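Local coordinates for protein transcriptional regulator (Streptococcus dysgalactiae, PDB 4YV9) that probably regulates transcription in quorum sensing by binding DNA and responding to SHP pheromone peptides, at residues Y143-L148 and K165-S170. Residues are numbered along the deposited sequence; the frame is centred on the assembly and turned at random.
Sequences YEIILL and KEMVTS
No flat group of the two segments takes part where Ile145 and Leu148 meet Met167; the one ring, that of Tyr143, lies on another side of its helix. Leu147 CD1 rests 3.6 Å above one face of this ring, displaced toward the rim, and Glu144 OE2 lies in plane at its edge. The ring also packs edge-to-face with Phe73, and Glu105 meets the polar need of its buried hydroxyl with a hydrogen bond.

The contact itself is apolar and converges on one atom, the selenium of Met167, a selenomethionine. Its side chain leaves the backbone extended, with CG and SE both trans (chi1 170°, chi2 -171°), which carries SE across to the other helix; the bend at chi3 (67°) turns CE away from Ile145 while leaving it alongside Leu148 CD2. Leu148 CD2 comes within 3.8 Å of SE, the two side chains crossing at a slant, while Ile145 CG2 lies beside SE at 4.3 Å. The unbranched methionine chain can thus reach across a backbone spacing of 7.4 Å between the CA atoms of Ile145 and Met167, and the branched Leu148 and Ile145, a helical turn apart, each offer a methyl to the selenium.

Helices 142-151 and 157-169 follow each other in the TPR-like C-terminal domain. Val184 of helix 179-197 touches both Ile145 and Met167, and Trp140 touches Leu148 and Met167. Elsewhere on helix 142-151, Glu144 forms a salt bridge with Lys16 of the second subunit and Ile146 packs on the bound peptide, while Leu147 faces helices 103-113 and 124-136.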
loop_
_atom_site.group_PDB
_atom_site.type_symbol
_atom_site.label_atom_id
_atom_site.label_comp_id
_atom_site.label_asym_id
_atom_site.label_seq_id
_atom_site.Cartn_x
_atom_site.Cartn_y
_atom_site.Cartn_z
ATOM N N TYR B 143 7.123 8.566 9.487
ATOM C CA TYR B 143 7.246 9.723 10.395
ATOM C C TYR B 143 7.829 10.958 9.714
ATOM O O TYR B 143 7.220 12.040 9.717
ATOM C CB TYR B 143 8.121 9.333 11.595
ATOM C CG TYR B 143 8.247 10.340 12.735
ATOM C CD1 TYR B 143 7.135 10.724 13.471
ATOM C CD2 TYR B 143 9.496 10.830 13.125
ATOM C CE1 TYR B 143 7.251 11.578 14.545
ATOM C CE2 TYR B 143 9.622 11.693 14.202
ATOM C CZ TYR B 143 8.488 12.066 14.902
ATOM O OH TYR B 143 8.575 12.919 15.979
ATOM N N GLU B 144 9.010 10.799 9.126
ATOM C CA GLU B 144 9.701 11.932 8.521
ATOM C C GLU B 144 8.946 12.446 7.307
ATOM O O GLU B 144 8.877 13.656 7.082
ATOM C CB GLU B 144 11.140 11.548 8.136
ATOM C CG GLU B 144 12.074 11.351 9.324
ATOM C CD GLU B 144 11.900 9.994 10.027
ATOM O OE1 GLU B 144 11.432 9.021 9.394
ATOM O OE2 GLU B 144 12.224 9.911 11.228
ATOM N N ILE B 145 8.365 11.529 6.537
ATOM C CA ILE B 145 7.613 11.889 5.342
ATOM C C ILE B 145 6.359 12.689 5.714
ATOM O O ILE B 145 6.052 13.707 5.093
ATOM C CB ILE B 145 7.207 10.619 4.524
ATOM C CG1 ILE B 145 8.446 9.878 4.013
ATOM C CG2 ILE B 145 6.305 10.994 3.347
ATOM C CD1 ILE B 145 8.120 8.446 3.552
ATOM N N ILE B 146 5.639 12.236 6.733
ATOM C CA ILE B 146 4.418 12.933 7.155
ATOM C C ILE B 146 4.744 14.296 7.790
ATOM O O ILE B 146 4.039 15.294 7.577
ATOM C CB ILE B 146 3.611 12.067 8.133
ATOM C CG1 ILE B 146 3.092 10.809 7.423
ATOM C CG2 ILE B 146 2.442 12.867 8.756
ATOM C CD1 ILE B 146 2.127 11.089 6.311
ATOM N N LEU B 147 5.819 14.349 8.568
ATOM C CA LEU B 147 6.260 15.621 9.124
ATOM C C LEU B 147 6.546 16.624 8.006
ATOM O O LEU B 147 6.026 17.740 8.020
ATOM C CB LEU B 147 7.489 15.431 9.999
ATOM C CG LEU B 147 7.232 14.857 11.394
ATOM C CD1 LEU B 147 8.562 14.509 12.047
ATOM C CD2 LEU B 147 6.435 15.872 12.253
ATOM N N LEU B 148 7.353 16.217 7.030
ATOM C CA LEU B 148 7.710 17.092 5.922
ATOM C C LEU B 148 6.483 17.535 5.148
ATOM O O LEU B 148 6.329 18.715 4.841
ATOM C CB LEU B 148 8.691 16.406 4.962
ATOM C CG LEU B 148 8.992 17.174 3.672
ATOM C CD1 LEU B 148 9.813 18.394 4.002
ATOM C CD2 LEU B 148 9.721 16.308 2.647
ATOM N N LYS B 165 14.860 16.102 -2.139
ATOM C CA LYS B 165 15.937 15.298 -2.726
ATOM C C LYS B 165 16.417 14.225 -1.747
ATOM O O LYS B 165 16.636 13.081 -2.132
ATOM C CB LYS B 165 17.132 16.171 -3.147
ATOM C CG LYS B 165 16.954 16.916 -4.463
ATOM C CD LYS B 165 18.232 17.652 -4.885
ATOM C CE LYS B 165 19.329 16.682 -5.272
ATOM N NZ LYS B 165 20.574 17.376 -5.714
ATOM N N GLU B 166 16.595 14.607 -0.486
ATOM C CA GLU B 166 16.985 13.651 0.541
ATOM C C GLU B 166 15.955 12.537 0.655
ATOM O O GLU B 166 16.311 11.359 0.652
ATOM C CB GLU B 166 17.170 14.348 1.889
ATOM C CG GLU B 166 18.423 15.198 1.963
ATOM C CD GLU B 166 19.644 14.474 1.435
ATOM O OE1 GLU B 166 20.035 13.438 2.016
ATOM O OE2 GLU B 166 20.208 14.936 0.423
HETATM N N MSE B 167 14.681 12.910 0.715
HETATM C CA MSE B 167 13.601 11.946 0.915
HETATM C C MSE B 167 13.449 10.948 -0.231
HETATM O O MSE B 167 13.309 9.746 0.009
HETATM C CB MSE B 167 12.276 12.674 1.117
HETATM C CG MSE B 167 11.065 11.760 1.081
HETATM SE SE MSE B 167 9.421 12.850 1.051
HETATM C CE MSE B 167 9.646 13.645 -0.717
ATOM N N VAL B 168 13.487 11.439 -1.471
ATOM C CA VAL B 168 13.314 10.555 -2.624
ATOM C C VAL B 168 14.473 9.572 -2.795
ATOM O O VAL B 168 14.301 8.505 -3.385
ATOM C CB VAL B 168 13.146 11.348 -3.940
ATOM C CG1 VAL B 168 11.843 12.057 -3.954
ATOM C CG2 VAL B 168 14.279 12.333 -4.133
ATOM N N THR B 169 15.643 9.916 -2.271
ATOM C CA THR B 169 16.801 9.047 -2.421
ATOM C C THR B 169 17.065 8.177 -1.185
ATOM O O THR B 169 17.910 7.273 -1.221
ATOM C CB THR B 169 18.075 9.867 -2.757
ATOM O OG1 THR B 169 18.335 10.816 -1.716
ATOM C CG2 THR B 169 17.894 10.617 -4.074
ATOM N N SER B 170 16.306 8.405 -0.120
ATOM C CA SER B 170 16.554 7.723 1.143
ATOM C C SER B 170 15.315 7.154 1.829
ATOM O O SER B 170 15.326 6.970 3.039
ATOM C CB SER B 170 17.242 8.684 2.115
ATOM O OG SER B 170 18.261 9.423 1.464
#